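Local coordinates for protein myroilysin (PDB 5ZJK) that probably cleaves peptide bonds within proteins as a zinc-dependent metalloendopeptidase of the astacin family, at residues Ala2-Thr7 with Thr156-Ser161. Residues are numbered along the deposited sequence; the frame is centred on the assembly and turned at random.
Sequences AVVRST and TQTQYS
The Arg5 guanidinium lies over Gln159, whose CB sits beneath the centre of one face, 3.6 Å from CZ. The two side chains cross at about a right angle. Arg5 follows strand 2-4, and its side chain folds back over Gln159 of strand 158-160. In this astacin-family protein the two strands pair as a two-stranded antiparallel ribbon. Val3 and Gln159 form the hydrogen-bonded pair. Val3 N donates to Gln159 O at 2.9 Å, nearly straight at 169°, and Gln159 N returns a bond to Val3 O. Past the last pair, Val4 with Thr158, Arg5 N donates to Gln157 O, where strand 2-4 gives way to the 3-10 segment 5-7. Ala2 and Val4 point to the same face as Tyr160 and Thr158. Ala2 CB meets Tyr160 CB at 3.9 Å. On the other face, Val3 packs on Phe197 of helix 192-201. Gln159 CG is anti to the backbone N (chi1 177°), and its extended chain takes OE1 to a hydrogen bond with Lys8 NZ. Strand 2-4 also bonds to the loop holding Gly110 and Ile112, next to zinc ligand His113. A water accepts from Ser6 N and donates to Gln157 O at 2.7 Å, the oxygen that also accepts from Arg5 N.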
loop_
_atom_site.group_PDB
_atom_site.type_symbol
_atom_site.label_atom_id
_atom_site.label_comp_id
_atom_site.label_asym_id
_atom_site.label_seq_id
_atom_site.Cartn_x
_atom_site.Cartn_y
_atom_site.Cartn_z
ATOM N N ALA A 2 6.537 -2.419 7.852
ATOM C CA ALA A 2 6.003 -1.959 9.128
ATOM C C ALA A 2 4.478 -1.983 9.127
ATOM O O ALA A 2 3.840 -1.517 8.187
ATOM C CB ALA A 2 6.512 -0.564 9.442
ATOM N N VAL A 3 3.905 -2.534 10.192
ATOM C CA VAL A 3 2.459 -2.632 10.338
ATOM C C VAL A 3 1.998 -1.880 11.579
ATOM O O VAL A 3 2.606 -2.007 12.638
ATOM C CB VAL A 3 2.002 -4.103 10.447
ATOM C CG1 VAL A 3 0.511 -4.191 10.746
ATOM C CG2 VAL A 3 2.344 -4.866 9.185
ATOM N N VAL A 4 0.936 -1.092 11.450
ATOM C CA VAL A 4 0.297 -0.510 12.624
ATOM C C VAL A 4 -0.355 -1.635 13.419
ATOM O O VAL A 4 -1.262 -2.304 12.924
ATOM C CB VAL A 4 -0.754 0.552 12.250
ATOM C CG1 VAL A 4 -1.451 1.070 13.498
ATOM C CG2 VAL A 4 -0.105 1.695 11.492
ATOM N N ARG A 5 0.119 -1.844 14.644
ATOM C CA ARG A 5 -0.302 -2.981 15.460
ATOM C C ARG A 5 -1.812 -3.063 15.660
ATOM O O ARG A 5 -2.388 -4.149 15.638
ATOM C CB ARG A 5 0.383 -2.935 16.828
ATOM C CG ARG A 5 1.881 -3.172 16.789
ATOM C CD ARG A 5 2.411 -3.540 18.167
ATOM N NE ARG A 5 3.098 -4.827 18.155
ATOM C CZ ARG A 5 4.417 -4.968 18.073
ATOM N NH1 ARG A 5 5.197 -3.899 18.004
ATOM N NH2 ARG A 5 4.956 -6.179 18.065
ATOM N N SER A 6 -2.450 -1.913 15.847
ATOM C CA SER A 6 -3.877 -1.873 16.147
ATOM C C SER A 6 -4.752 -2.144 14.924
ATOM O O SER A 6 -5.973 -2.235 15.042
ATOM C CB SER A 6 -4.248 -0.523 16.760
ATOM O OG SER A 6 -3.847 0.545 15.920
ATOM N N THR A 7 -4.132 -2.276 13.755
ATOM C CA THR A 7 -4.883 -2.517 12.528
ATOM C C THR A 7 -4.765 -3.961 12.052
ATOM O O THR A 7 -5.353 -4.333 11.038
ATOM C CB THR A 7 -4.420 -1.588 11.388
ATOM O OG1 THR A 7 -3.076 -1.915 11.012
ATOM C CG2 THR A 7 -4.486 -0.134 11.822
ATOM N N THR A 156 6.460 2.290 18.870
ATOM C CA THR A 156 5.529 1.847 19.901
ATOM C C THR A 156 4.179 1.421 19.330
ATOM O O THR A 156 3.514 0.548 19.887
ATOM C CB THR A 156 5.298 2.946 20.955
ATOM O OG1 THR A 156 4.771 4.118 20.321
ATOM C CG2 THR A 156 6.604 3.298 21.649
ATOM N N GLN A 157 3.775 2.037 18.225
ATOM C CA GLN A 157 2.491 1.714 17.610
ATOM C C GLN A 157 2.632 0.729 16.456
ATOM O O GLN A 157 1.634 0.301 15.878
ATOM C CB GLN A 157 1.796 2.984 17.111
ATOM C CG GLN A 157 0.778 3.560 18.082
ATOM C CD GLN A 157 -0.350 4.291 17.375
ATOM O OE1 GLN A 157 -0.358 5.520 17.297
ATOM N NE2 GLN A 157 -1.310 3.533 16.854
ATOM N N THR A 158 3.865 0.367 16.121
ATOM C CA THR A 158 4.098 -0.484 14.961
ATOM C C THR A 158 4.919 -1.736 15.250
ATOM O O THR A 158 5.791 -1.743 16.118
ATOM C CB THR A 158 4.806 0.290 13.832
ATOM O OG1 THR A 158 6.025 0.857 14.330
ATOM C CG2 THR A 158 3.914 1.399 13.299
ATOM N N GLN A 159 4.612 -2.795 14.509
ATOM C CA GLN A 159 5.442 -3.988 14.446
ATOM C C GLN A 159 6.223 -3.929 13.139
ATOM O O GLN A 159 5.631 -3.831 12.065
ATOM C CB GLN A 159 4.589 -5.253 14.521
ATOM C CG GLN A 159 5.366 -6.549 14.392
ATOM C CD GLN A 159 4.457 -7.760 14.344
ATOM O OE1 GLN A 159 3.261 -7.639 14.080
ATOM N NE2 GLN A 159 5.019 -8.934 14.600
ATOM N N TYR A 160 7.547 -3.978 13.225
ATOM C CA TYR A 160 8.376 -3.656 12.069
ATOM C C TYR A 160 9.589 -4.561 11.892
ATOM O O TYR A 160 10.088 -5.154 12.847
ATOM C CB TYR A 160 8.847 -2.204 12.167
ATOM C CG TYR A 160 9.542 -1.887 13.472
ATOM C CD1 TYR A 160 10.910 -2.079 13.619
ATOM C CD2 TYR A 160 8.830 -1.402 14.561
ATOM C CE1 TYR A 160 11.547 -1.795 14.811
ATOM C CE2 TYR A 160 9.458 -1.116 15.755
ATOM C CZ TYR A 160 10.816 -1.313 15.874
ATOM O OH TYR A 160 11.447 -1.029 17.063
ATOM N N SER A 161 10.055 -4.652 10.650
ATOM C CA SER A 161 11.337 -5.267 10.344
ATOM C C SER A 161 12.366 -4.163 10.160
ATOM O O SER A 161 12.099 -3.002 10.472
ATOM C CB SER A 161 11.251 -6.130 9.087
ATOM O OG SER A 161 11.223 -5.326 7.920
HETATM O O HOH W 1 -0.999 0.127 16.592
#